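Local structure of HTH-type transcriptional repressor NemR (Escherichia coli, 4YZE) at residues 138-143 with 157-162; 82-87 with 149-154; 90-95 with 167-172; 13-18 with 35-40. The protein represses the nemRA-gloA operon by binding the NemR box and takes part in the response to electrophiles and reactive chlorine species. The protein carries 5 engineered substitutions. All coordinates share one frame; numbering follows the deposited sequence.

Contact 1 (138-143 with 157-162)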
loop_
_atom_site.group_PDB
_atom_site.type_symbol
_atom_site.label_atom_id
_atom_site.label_comp_id
_atom_site.label_asym_id
_atom_site.label_seq_id
_atom_site.Cartn_x
_atom_site.Cartn_y
_atom_site.Cartn_z
ATOM N N LEU A 138 4.619 16.590 -8.550
ATOM C CA LEU A 138 3.608 17.639 -8.438
ATOM C C LEU A 138 3.427 18.116 -6.985
ATOM O O LEU A 138 3.336 19.331 -6.724
ATOM C CB LEU A 138 2.277 17.186 -9.031
ATOM C CG LEU A 138 2.218 17.155 -10.560
ATOM C CD1 LEU A 138 0.944 16.470 -11.033
ATOM C CD2 LEU A 138 2.325 18.573 -11.135
ATOM N N LEU A 139 3.375 17.162 -6.056
ATOM C CA LEU A 139 3.241 17.463 -4.632
ATOM C C LEU A 139 4.453 18.253 -4.135
ATOM O O LEU A 139 4.318 19.181 -3.332
ATOM C CB LEU A 139 3.090 16.170 -3.826
ATOM C CG LEU A 139 1.796 15.380 -4.032
ATOM C CD1 LEU A 139 1.894 13.990 -3.404
ATOM C CD2 LEU A 139 0.606 16.129 -3.470
ATOM N N SER A 140 5.627 17.876 -4.625
ATOM C CA SER A 140 6.882 18.530 -4.276
ATOM C C SER A 140 6.893 19.982 -4.724
ATOM O O SER A 140 7.310 20.863 -3.965
ATOM C CB SER A 140 8.053 17.807 -4.930
ATOM O OG SER A 140 9.269 18.295 -4.420
ATOM N N GLN A 141 6.439 20.232 -5.952
ATOM C CA GLN A 141 6.411 21.593 -6.469
ATOM C C GLN A 141 5.434 22.450 -5.648
ATOM O O GLN A 141 5.725 23.618 -5.337
ATOM C CB GLN A 141 6.053 21.598 -7.957
ATOM C CG GLN A 141 6.220 22.953 -8.631
ATOM C CD GLN A 141 7.644 23.513 -8.516
ATOM O OE1 GLN A 141 8.578 22.990 -9.134
ATOM N NE2 GLN A 141 7.813 24.583 -7.721
ATOM N N ALA A 142 4.295 21.856 -5.273
ATOM C CA ALA A 142 3.294 22.553 -4.453
ATOM C C ALA A 142 3.876 22.946 -3.107
ATOM O O ALA A 142 3.636 24.058 -2.618
ATOM C CB ALA A 142 2.043 21.682 -4.248
ATOM N N LEU A 143 4.625 22.029 -2.495
ATOM C CA LEU A 143 5.235 22.306 -1.202
ATOM C C LEU A 143 6.229 23.469 -1.310
ATOM O O LEU A 143 6.241 24.355 -0.453
ATOM C CB LEU A 143 5.909 21.061 -0.626
ATOM C CG LEU A 143 4.948 19.926 -0.222
ATOM C CD1 LEU A 143 5.696 18.613 -0.148
ATOM C CD2 LEU A 143 4.247 20.217 1.109
ATOM N N GLU A 157 13.370 18.871 3.102
ATOM C CA GLU A 157 13.274 19.081 1.652
ATOM C C GLU A 157 11.900 18.702 1.078
ATOM O O GLU A 157 11.265 17.762 1.547
ATOM C CB GLU A 157 14.392 18.311 0.942
ATOM C CG GLU A 157 15.778 18.760 1.451
ATOM C CD GLU A 157 16.968 18.030 0.818
ATOM O OE1 GLU A 157 16.785 17.155 -0.058
ATOM O OE2 GLU A 157 18.110 18.345 1.216
ATOM N N PRO A 158 11.444 19.465 0.067
ATOM C CA PRO A 158 10.142 19.282 -0.590
ATOM C C PRO A 158 9.968 17.869 -1.148
ATOM O O PRO A 158 8.914 17.235 -0.944
ATOM C CB PRO A 158 10.195 20.280 -1.751
ATOM C CG PRO A 158 11.197 21.312 -1.354
ATOM C CD PRO A 158 12.201 20.617 -0.475
ATOM N N LEU A 159 10.991 17.376 -1.846
ATOM C CA LEU A 159 10.901 16.038 -2.450
ATOM C C LEU A 159 10.750 14.973 -1.380
ATOM O O LEU A 159 9.861 14.119 -1.463
ATOM C CB LEU A 159 12.126 15.733 -3.328
ATOM C CG LEU A 159 11.989 14.463 -4.179
ATOM C CD1 LEU A 159 10.747 14.540 -5.074
ATOM C CD2 LEU A 159 13.239 14.199 -5.013
ATOM N N GLN A 160 11.615 15.028 -0.373
ATOM C CA GLN A 160 11.509 14.126 0.769
ATOM C C GLN A 160 10.096 14.178 1.354
ATOM O O GLN A 160 9.452 13.143 1.557
ATOM C CB GLN A 160 12.538 14.505 1.839
ATOM N N GLN A 161 9.593 15.383 1.585
ATOM C CA GLN A 161 8.284 15.498 2.213
ATOM C C GLN A 161 7.214 15.038 1.242
ATOM O O GLN A 161 6.247 14.409 1.655
ATOM C CB GLN A 161 8.012 16.927 2.718
ATOM C CG GLN A 161 6.592 17.129 3.250
ATOM C CD GLN A 161 6.276 16.256 4.464
ATOM O OE1 GLN A 161 5.473 15.310 4.390
ATOM N NE2 GLN A 161 6.901 16.572 5.585
ATOM N N ALA A 162 7.385 15.328 -0.046
ATOM C CA ALA A 162 6.408 14.858 -1.038
ATOM C C ALA A 162 6.313 13.331 -1.090
ATOM O O ALA A 162 5.237 12.784 -1.299
ATOM C CB ALA A 162 6.723 15.411 -2.429
#

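Contact 2 (82-87 with 149-154). Engineered in segment 149-154: S151 (natural residue Cys).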
loop_
_atom_site.group_PDB
_atom_site.type_symbol
_atom_site.label_atom_id
_atom_site.label_comp_id
_atom_site.label_asym_id
_atom_site.label_seq_id
_atom_site.Cartn_x
_atom_site.Cartn_y
_atom_site.Cartn_z
ATOM N N GLY A 82 -7.950 28.444 -3.297
ATOM C CA GLY A 82 -7.194 28.747 -2.092
ATOM C C GLY A 82 -5.688 28.724 -2.291
ATOM O O GLY A 82 -5.204 28.768 -3.427
ATOM N N ASN A 83 -4.942 28.643 -1.190
ATOM C CA ASN A 83 -3.483 28.621 -1.275
ATOM C C ASN A 83 -2.909 27.214 -1.412
ATOM O O ASN A 83 -3.657 26.219 -1.430
ATOM C CB ASN A 83 -2.833 29.396 -0.103
ATOM C CG ASN A 83 -3.155 28.795 1.282
ATOM O OD1 ASN A 83 -3.440 27.599 1.425
ATOM N ND2 ASN A 83 -3.076 29.636 2.314
ATOM N N TYR A 84 -1.586 27.119 -1.510
ATOM C CA TYR A 84 -0.968 25.809 -1.711
ATOM C C TYR A 84 -1.223 24.847 -0.563
ATOM O O TYR A 84 -1.234 23.648 -0.771
ATOM C CB TYR A 84 0.525 25.936 -1.985
ATOM C CG TYR A 84 0.793 26.631 -3.286
ATOM C CD1 TYR A 84 0.544 25.995 -4.490
ATOM C CD2 TYR A 84 1.266 27.939 -3.314
ATOM C CE1 TYR A 84 0.768 26.628 -5.689
ATOM C CE2 TYR A 84 1.497 28.579 -4.509
ATOM C CZ TYR A 84 1.244 27.923 -5.691
ATOM O OH TYR A 84 1.476 28.567 -6.883
ATOM N N ARG A 85 -1.416 25.359 0.648
ATOM C CA ARG A 85 -1.714 24.458 1.743
ATOM C C ARG A 85 -3.123 23.886 1.544
ATOM O O ARG A 85 -3.318 22.668 1.673
ATOM C CB ARG A 85 -1.573 25.141 3.104
ATOM C CG ARG A 85 -1.860 24.212 4.273
ATOM C CD ARG A 85 -1.529 24.829 5.608
ATOM N NE ARG A 85 -1.894 23.954 6.721
ATOM C CZ ARG A 85 -3.132 23.820 7.195
ATOM N NH1 ARG A 85 -4.142 24.494 6.655
ATOM N NH2 ARG A 85 -3.366 23.009 8.218
ATOM N N ASP A 86 -4.087 24.753 1.212
ATOM C CA ASP A 86 -5.459 24.316 0.952
ATOM C C ASP A 86 -5.506 23.259 -0.150
ATOM O O ASP A 86 -6.273 22.290 -0.079
ATOM C CB ASP A 86 -6.330 25.496 0.525
ATOM C CG ASP A 86 -6.422 26.580 1.586
ATOM O OD1 ASP A 86 -6.315 26.265 2.796
ATOM O OD2 ASP A 86 -6.623 27.753 1.196
ATOM N N ARG A 87 -4.695 23.457 -1.180
ATOM C CA ARG A 87 -4.710 22.551 -2.319
ATOM C C ARG A 87 -4.139 21.186 -1.954
ATOM O O ARG A 87 -4.676 20.158 -2.336
ATOM C CB ARG A 87 -3.971 23.171 -3.502
ATOM C CG ARG A 87 -4.680 24.405 -4.043
ATOM C CD ARG A 87 -3.793 25.148 -5.023
ATOM N NE ARG A 87 -4.140 26.563 -5.103
ATOM C CZ ARG A 87 -3.660 27.403 -6.014
ATOM N NH1 ARG A 87 -2.812 26.971 -6.939
ATOM N NH2 ARG A 87 -4.037 28.675 -6.002
ATOM N N ASN A 149 5.706 31.403 -1.233
ATOM C CA ASN A 149 4.736 32.460 -0.955
ATOM C C ASN A 149 4.225 32.481 0.489
ATOM O O ASN A 149 3.266 33.187 0.785
ATOM C CB ASN A 149 3.580 32.457 -1.968
ATOM C CG ASN A 149 2.586 31.314 -1.747
ATOM O OD1 ASN A 149 2.675 30.544 -0.784
ATOM N ND2 ASN A 149 1.621 31.212 -2.652
ATOM N N HIS A 150 4.848 31.684 1.362
ATOM C CA HIS A 150 4.580 31.716 2.810
ATOM C C HIS A 150 3.170 31.199 3.193
ATOM O O HIS A 150 2.604 31.652 4.192
ATOM C CB HIS A 150 4.838 33.141 3.370
ATOM C CG HIS A 150 5.180 33.188 4.831
ATOM N ND1 HIS A 150 6.291 32.567 5.359
ATOM C CD2 HIS A 150 4.563 33.795 5.873
ATOM C CE1 HIS A 150 6.343 32.787 6.663
ATOM N NE2 HIS A 150 5.298 33.519 7.000
ATOM N N SER A 151 2.629 30.259 2.400
ATOM C CA SER A 151 1.348 29.578 2.673
ATOM C C SER A 151 1.448 28.455 3.701
ATOM O O SER A 151 0.437 28.037 4.270
ATOM C CB SER A 151 0.810 28.876 1.407
ATOM O OG SER A 151 0.501 29.757 0.353
ATOM N N LEU A 152 2.640 27.895 3.868
ATOM C CA LEU A 152 2.768 26.652 4.620
ATOM C C LEU A 152 4.188 26.426 5.061
ATOM O O LEU A 152 5.118 26.915 4.434
ATOM C CB LEU A 152 2.312 25.460 3.772
ATOM C CG LEU A 152 2.927 25.282 2.378
ATOM C CD1 LEU A 152 4.282 24.579 2.430
ATOM C CD2 LEU A 152 1.981 24.516 1.464
ATOM N N THR A 153 4.343 25.637 6.113
ATOM C CA THR A 153 5.661 25.328 6.637
ATOM C C THR A 153 5.703 23.838 6.960
ATOM O O THR A 153 4.658 23.236 7.236
ATOM C CB THR A 153 5.994 26.197 7.891
ATOM O OG1 THR A 153 7.398 26.134 8.170
ATOM C CG2 THR A 153 5.197 25.748 9.108
ATOM N N PHE A 154 6.897 23.251 6.882
ATOM C CA PHE A 154 7.119 21.853 7.242
ATOM C C PHE A 154 8.609 21.595 7.426
ATOM O O PHE A 154 9.434 22.425 7.073
ATOM C CB PHE A 154 6.558 20.905 6.162
ATOM C CG PHE A 154 7.183 21.092 4.806
ATOM C CD1 PHE A 154 6.662 22.015 3.909
ATOM C CD2 PHE A 154 8.294 20.344 4.425
ATOM C CE1 PHE A 154 7.237 22.194 2.651
ATOM C CE2 PHE A 154 8.885 20.517 3.174
ATOM C CZ PHE A 154 8.351 21.441 2.282
#

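Contact 3 (90-95 with 167-172)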
loop_
_atom_site.group_PDB
_atom_site.type_symbol
_atom_site.label_atom_id
_atom_site.label_comp_id
_atom_site.label_asym_id
_atom_site.label_seq_id
_atom_site.Cartn_x
_atom_site.Cartn_y
_atom_site.Cartn_z
ATOM N N ALA A 90 -6.616 19.309 -0.070
ATOM C CA ALA A 90 -7.704 18.885 -0.939
ATOM C C ALA A 90 -7.382 17.533 -1.605
ATOM O O ALA A 90 -8.280 16.734 -1.886
ATOM C CB ALA A 90 -8.002 19.960 -1.973
ATOM N N TYR A 91 -6.096 17.298 -1.846
ATOM C CA TYR A 91 -5.610 16.035 -2.377
ATOM C C TYR A 91 -6.045 14.916 -1.459
ATOM O O TYR A 91 -6.580 13.908 -1.920
ATOM C CB TYR A 91 -4.084 16.088 -2.498
ATOM C CG TYR A 91 -3.351 14.788 -2.803
ATOM C CD1 TYR A 91 -3.492 14.144 -4.031
ATOM C CD2 TYR A 91 -2.450 14.253 -1.883
ATOM C CE1 TYR A 91 -2.780 12.972 -4.316
ATOM C CE2 TYR A 91 -1.746 13.095 -2.146
ATOM C CZ TYR A 91 -1.905 12.453 -3.365
ATOM O OH TYR A 91 -1.179 11.294 -3.613
ATOM N N TYR A 92 -5.850 15.082 -0.156
ATOM C CA TYR A 92 -6.340 14.055 0.749
ATOM C C TYR A 92 -7.858 14.061 0.893
ATOM O O TYR A 92 -8.465 13.002 1.091
ATOM C CB TYR A 92 -5.664 14.147 2.107
ATOM C CG TYR A 92 -4.216 13.752 2.088
ATOM C CD1 TYR A 92 -3.827 12.430 2.291
ATOM C CD2 TYR A 92 -3.234 14.702 1.885
ATOM C CE1 TYR A 92 -2.477 12.069 2.273
ATOM C CE2 TYR A 92 -1.897 14.354 1.861
ATOM C CZ TYR A 92 -1.524 13.042 2.067
ATOM O OH TYR A 92 -0.191 12.714 2.053
ATOM N N GLN A 93 -8.477 15.241 0.829
ATOM C CA GLN A 93 -9.931 15.316 1.009
ATOM C C GLN A 93 -10.650 14.666 -0.177
ATOM O O GLN A 93 -11.649 13.968 -0.002
ATOM C CB GLN A 93 -10.392 16.765 1.220
ATOM C CG GLN A 93 -11.896 16.945 1.410
ATOM C CD GLN A 93 -12.432 16.293 2.676
ATOM O OE1 GLN A 93 -13.318 15.433 2.622
ATOM N NE2 GLN A 93 -11.905 16.705 3.822
ATOM N N GLN A 94 -10.126 14.884 -1.381
ATOM C CA GLN A 94 -10.660 14.232 -2.583
ATOM C C GLN A 94 -10.526 12.704 -2.506
ATOM O O GLN A 94 -11.424 11.971 -2.906
ATOM C CB GLN A 94 -9.918 14.731 -3.823
ATOM C CG GLN A 94 -10.814 15.261 -4.935
ATOM C CD GLN A 94 -10.648 16.760 -5.146
ATOM O OE1 GLN A 94 -10.671 17.538 -4.190
ATOM N NE2 GLN A 94 -10.469 17.168 -6.400
ATOM N N THR A 95 -9.388 12.242 -1.998
ATOM C CA THR A 95 -9.159 10.822 -1.807
ATOM C C THR A 95 -10.237 10.273 -0.893
ATOM O O THR A 95 -10.819 9.214 -1.175
ATOM C CB THR A 95 -7.787 10.559 -1.181
ATOM O OG1 THR A 95 -6.765 11.079 -2.035
ATOM C CG2 THR A 95 -7.575 9.067 -0.985
ATOM N N ALA A 167 3.656 8.139 0.062
ATOM C CA ALA A 167 3.698 6.846 0.749
ATOM C C ALA A 167 2.535 6.773 1.732
ATOM O O ALA A 167 1.871 5.744 1.858
ATOM C CB ALA A 167 4.994 6.670 1.465
ATOM N N LEU A 168 2.268 7.885 2.411
ATOM C CA LEU A 168 1.182 7.913 3.402
ATOM C C LEU A 168 -0.182 7.669 2.756
ATOM O O LEU A 168 -1.010 6.892 3.267
ATOM C CB LEU A 168 1.177 9.265 4.121
ATOM C CG LEU A 168 0.632 9.476 5.536
ATOM C CD1 LEU A 168 0.019 10.869 5.682
ATOM C CD2 LEU A 168 -0.335 8.433 5.990
ATOM N N TRP A 169 -0.424 8.372 1.657
ATOM C CA TRP A 169 -1.654 8.235 0.879
ATOM C C TRP A 169 -1.861 6.793 0.400
ATOM O O TRP A 169 -2.969 6.258 0.457
ATOM C CB TRP A 169 -1.552 9.179 -0.327
ATOM C CG TRP A 169 -2.669 9.094 -1.323
ATOM C CD1 TRP A 169 -3.827 9.820 -1.323
ATOM C CD2 TRP A 169 -2.719 8.261 -2.496
ATOM N NE1 TRP A 169 -4.597 9.479 -2.413
ATOM C CE2 TRP A 169 -3.943 8.524 -3.146
ATOM C CE3 TRP A 169 -1.848 7.321 -3.058
ATOM C CZ2 TRP A 169 -4.323 7.872 -4.334
ATOM C CZ3 TRP A 169 -2.228 6.672 -4.234
ATOM C CH2 TRP A 169 -3.456 6.954 -4.856
ATOM N N LEU A 170 -0.777 6.176 -0.062
ATOM C CA LEU A 170 -0.786 4.807 -0.576
ATOM C C LEU A 170 -1.117 3.838 0.553
ATOM O O LEU A 170 -2.020 2.990 0.431
ATOM C CB LEU A 170 0.604 4.496 -1.209
ATOM C CG LEU A 170 0.712 4.004 -2.655
ATOM C CD1 LEU A 170 2.159 3.661 -2.993
ATOM C CD2 LEU A 170 -0.171 2.793 -2.916
ATOM N N GLY A 171 -0.427 3.983 1.681
ATOM C CA GLY A 171 -0.616 3.039 2.779
ATOM C C GLY A 171 -1.989 3.198 3.417
ATOM O O GLY A 171 -2.627 2.227 3.863
ATOM N N ALA A 172 -2.480 4.425 3.439
ATOM C CA ALA A 172 -3.756 4.662 4.103
ATOM C C ALA A 172 -4.869 4.073 3.265
ATOM O O ALA A 172 -5.835 3.533 3.807
ATOM C CB ALA A 172 -4.001 6.174 4.354
#

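Contact 4 (13-18 with 35-40)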
loop_
_atom_site.group_PDB
_atom_site.type_symbol
_atom_site.label_atom_id
_atom_site.label_comp_id
_atom_site.label_asym_id
_atom_site.label_seq_id
_atom_site.Cartn_x
_atom_site.Cartn_y
_atom_site.Cartn_z
ATOM N N GLU A 13 -9.386 4.040 -27.654
ATOM C CA GLU A 13 -9.734 4.509 -26.311
ATOM C C GLU A 13 -10.733 3.562 -25.649
ATOM O O GLU A 13 -10.667 3.312 -24.443
ATOM C CB GLU A 13 -10.315 5.928 -26.348
ATOM C CG GLU A 13 -9.291 7.029 -26.579
ATOM C CD GLU A 13 -8.362 7.240 -25.389
ATOM O OE1 GLU A 13 -8.863 7.333 -24.244
ATOM O OE2 GLU A 13 -7.131 7.315 -25.602
ATOM N N HIS A 14 -11.655 3.033 -26.445
ATOM C CA HIS A 14 -12.654 2.117 -25.916
ATOM C C HIS A 14 -12.009 0.880 -25.300
ATOM O O HIS A 14 -12.369 0.494 -24.190
ATOM C CB HIS A 14 -13.660 1.710 -26.986
ATOM C CG HIS A 14 -14.792 0.895 -26.454
ATOM N ND1 HIS A 14 -15.445 1.208 -25.274
ATOM C CD2 HIS A 14 -15.385 -0.227 -26.917
ATOM C CE1 HIS A 14 -16.386 0.321 -25.045
ATOM N NE2 HIS A 14 -16.376 -0.567 -26.031
ATOM N N LEU A 15 -11.064 0.268 -26.015
ATOM C CA LEU A 15 -10.328 -0.879 -25.481
ATOM C C LEU A 15 -9.576 -0.511 -24.189
ATOM O O LEU A 15 -9.635 -1.231 -23.188
ATOM C CB LEU A 15 -9.342 -1.415 -26.521
ATOM C CG LEU A 15 -9.904 -2.234 -27.689
ATOM C CD1 LEU A 15 -8.860 -2.416 -28.776
ATOM C CD2 LEU A 15 -10.418 -3.586 -27.221
ATOM N N LEU A 16 -8.873 0.615 -24.214
ATOM C CA LEU A 16 -8.093 1.033 -23.054
ATOM C C LEU A 16 -8.998 1.240 -21.841
ATOM O O LEU A 16 -8.700 0.755 -20.749
ATOM C CB LEU A 16 -7.293 2.292 -23.374
ATOM C CG LEU A 16 -6.216 2.063 -24.438
ATOM C CD1 LEU A 16 -5.633 3.386 -24.923
ATOM C CD2 LEU A 16 -5.099 1.148 -23.912
ATOM N N ALA A 17 -10.128 1.910 -22.061
ATOM C CA ALA A 17 -11.083 2.207 -20.989
ATOM C C ALA A 17 -11.652 0.933 -20.384
ATOM O O ALA A 17 -11.706 0.781 -19.159
ATOM C CB ALA A 17 -12.205 3.100 -21.501
ATOM N N THR A 18 -12.085 0.027 -21.256
ATOM C CA THR A 18 -12.612 -1.263 -20.823
ATOM C C THR A 18 -11.554 -2.010 -20.018
ATOM O O THR A 18 -11.848 -2.539 -18.945
ATOM C CB THR A 18 -13.017 -2.118 -22.021
ATOM O OG1 THR A 18 -13.819 -1.335 -22.916
ATOM C CG2 THR A 18 -13.800 -3.340 -21.561
ATOM N N GLU A 35 -12.095 -12.017 -22.291
ATOM C CA GLU A 35 -12.985 -11.266 -21.415
ATOM C C GLU A 35 -12.972 -9.790 -21.819
ATOM O O GLU A 35 -14.017 -9.138 -21.912
ATOM C CB GLU A 35 -12.566 -11.438 -19.955
ATOM C CG GLU A 35 -13.396 -10.625 -18.966
ATOM C CD GLU A 35 -12.969 -10.852 -17.526
ATOM O OE1 GLU A 35 -11.877 -11.427 -17.317
ATOM O OE2 GLU A 35 -13.726 -10.460 -16.608
ATOM N N LEU A 36 -11.776 -9.278 -22.077
ATOM C CA LEU A 36 -11.612 -7.895 -22.498
ATOM C C LEU A 36 -12.351 -7.627 -23.810
ATOM O O LEU A 36 -13.108 -6.659 -23.909
ATOM C CB LEU A 36 -10.127 -7.568 -22.638
ATOM C CG LEU A 36 -9.684 -6.130 -22.920
ATOM C CD1 LEU A 36 -9.607 -5.842 -24.407
ATOM C CD2 LEU A 36 -10.601 -5.128 -22.235
ATOM N N LEU A 37 -12.145 -8.486 -24.809
ATOM C CA LEU A 37 -12.714 -8.233 -26.128
ATOM C C LEU A 37 -14.233 -8.370 -26.130
ATOM O O LEU A 37 -14.928 -7.620 -26.814
ATOM C CB LEU A 37 -12.110 -9.168 -27.171
ATOM C CG LEU A 37 -10.598 -9.195 -27.342
ATOM C CD1 LEU A 37 -10.228 -10.193 -28.429
ATOM C CD2 LEU A 37 -10.059 -7.820 -27.673
ATOM N N LYS A 38 -14.748 -9.331 -25.372
ATOM C CA LYS A 38 -16.189 -9.555 -25.329
ATOM C C LYS A 38 -16.875 -8.399 -24.610
ATOM O O LYS A 38 -17.960 -7.974 -24.993
ATOM C CB LYS A 38 -16.515 -10.887 -24.647
ATOM N N THR A 39 -16.223 -7.891 -23.571
ATOM C CA THR A 39 -16.732 -6.749 -22.822
ATOM C C THR A 39 -16.677 -5.460 -23.658
ATOM O O THR A 39 -17.592 -4.630 -23.606
ATOM C CB THR A 39 -15.940 -6.563 -21.515
ATOM O OG1 THR A 39 -15.843 -7.821 -20.828
ATOM C CG2 THR A 39 -16.613 -5.525 -20.607
ATOM N N ALA A 40 -15.606 -5.295 -24.432
ATOM C CA ALA A 40 -15.464 -4.111 -25.273
ATOM C C ALA A 40 -16.231 -4.240 -26.586
ATOM O O ALA A 40 -16.384 -3.257 -27.320
ATOM C CB ALA A 40 -14.001 -3.830 -25.552
#

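Contact 1 (138-143 with 157-162)
A162 presses its methyl group against the backbone of S140, with A162 CB 3.5 Å from S140 N. These two small residues let the helices come close: the axes of 138-143 and 158-162 approach to 8.1 Å where they cross, running at 127° to one another in the helical C-terminal regulatory domain of a TetR-family repressor. The same methyl also meets L139, CB to CB at 4.0 Å. S140 OG, anti to its backbone N (chi1 -170°), is carried over the start of the second helix and packs closely there, 3.5 Å from P158 CB. It comes within 3.2 Å of L159 N, yet the angle is too poor for a hydrogen bond. On the buried flank, L143 extends one branch across the first turn of the other helix. Its CD1 lies 3.6 Å from P158 O and 3.8 Å from Q161 CG, while I88 and I196 pack on the same leucine. The solvent side is looser: L159 is exposed and touches the serine hydroxyl with CB and CD1 at the limit of contact. Beyond it, the backbone O of Q160 accepts a hydrogen bond from N187 ND2 of the second subunit. With no hydrogen bond or salt bridge spanning the two segments, their cohesion rests on van der Waals packing of side chains against side chains and backbone, and on the fit of small residues at the crossing.

Contact 2 (82-87 with 149-154)
N149 OD1 is gripped twice by S151, the residue two places further on: the S151 hydroxyl donates to it at 2.6 Å from OG to OD1, and S151 N adds a weak bond. S151 is an engineered serine, cysteine in the natural protein, and its OG also rests 3.4 Å from N83 CB on the facing segment. The other end of the N149 amide meets Y84, where ND2 lies 3.2 Å from CE2 at the edge of the ring, near its plane. Amide and ring planes are turned 41° apart. N149 and H150 directly follow helix 122-148, which closes in a Schellman motif with H150, at positive phi, as its C-prime residue. Facing it, helix 84-97 begins with a capping box: N83 OD1 accepts from D86 N at 2.9 Å, while D86 OD2 takes N83 N from above the carboxylate plane. The contact thus sets a helix start against a helix end and the loop that follows it. Replacing N83 with an alanine would probably leave D86 N without its capping acceptor and open a small gap beside S151 CB, which the asparagine amide now covers. Further along, L152 CD2 packs over the first helical turn, 3.6 Å from R85 N and 4.0 Å from Y84 CB. R85 CB lies 3.7 Å from S151 O, but the extended arginine chain leads away to the C-terminal region, where NE donates to I196 O and NH2 to K193 O.

Contact 3 (90-95 with 167-172)
Helices 90-95 and 167-172 run nearly parallel, at 13°, with Y92 and W169 bringing their CA atoms nearest, 7.5 Å apart. Both belong to the helical bundle of the TetR-type C-terminal domain, and with the axes 11.7 Å apart the helices meet through large side chains. W169 carries most of the contact. Its five-membered ring makes an offset stack with the Y91 ring, the centroids 4.8 Å apart and the planes inclined by 22°. Y91 OH sits over one indole face, toward the rim, 3.5 Å from W169 CG. Y92 approaches the base of the tryptophan, its CE1 4.0 Å from W169 CB, while its hydroxyl bonds to L165 O. The indole side chain lies about 4 Å from that of C108, the cysteine central to the response to reactive chlorine species. An alanine in place of W169 would probably leave the Y91 ring without its stacking partner and T95 OG1 without its N-H donor, opening a gap in the buried core. That donor, W169 NE1, reaches T95 OG1 at 2.7 Å, exactly in the indole plane. The same hydroxyl donates to Y91 O at 2.8 Å, reaching it from the face opposite T95 N.

Contact 4 (13-18 with 35-40)
T18 and A40 make the closest backbone approach of helices 13-18 and 35-40, their CA atoms 6.0 Å apart. The axes cross at 119°, and van der Waals packing does most of the work. The A40 methyl points toward the other helix, where it rests on the T18 hydroxyl oxygen, CB to OG1 at 3.6 Å, and meets a second side chain at L15 CD2, 4.0 Å from A40 CB. L15 approaches L36 at about a right angle, bringing its CD2 to 3.7 Å from L36 CD1. The other branch of L36 is used as well, its CD2 lying 3.7 Å from T18 CG2. T18 CG2, anti to its backbone N, thereby fits between L36 and T39, whose own CG2 it also touches.

Polar interactions are fewer. T18 OG1 turns back on its own helix and donates to H14 O at 2.7 Å, while T18 N reaches the same carbonyl from its opposite face. This second bond to H14 O helps fix the threonine rotation and so presents the CG2 methyl to the other helix. Across the contact there is a single hydrogen bond, a weak one, from H14 NE2 to A40 O at 3.0 Å; the oxygen lies at the edge of the imidazole, near its plane, where H14 is exposed to solvent.

In the fold, helix 33-40 is the first helix of the predicted helix-turn-helix motif, and helix 10-26 packs across it. L15 also touches F47 and Y50 of helix 44-50 and F57 of helix 54-79, so the same leucine joins four helices of the DNA-binding domain.

Contacts 1, 2 and 3 belong to the regulatory domain, whereas contact 4 lies in the DNA-binding domain, about 18 Å from contact 3 at the nearest atoms. Contact 3 is the buried one and uses aromatic rings and a hydrogen bond across a wide helix spacing; the other three are only partly buried. Contact 1 shares helix 158-179 with it but packs small residues, a proline and leucines with no hydrogen bond between its segments. Contact 2 shares helix 84-97 with contact 3 and sits farther out, where its polar bonds serve each helix end separately. F154 and L143 join contacts 1 and 2, and L139 touches Y91 between contacts 1 and 3. Both 1 and 3 reach the second subunit.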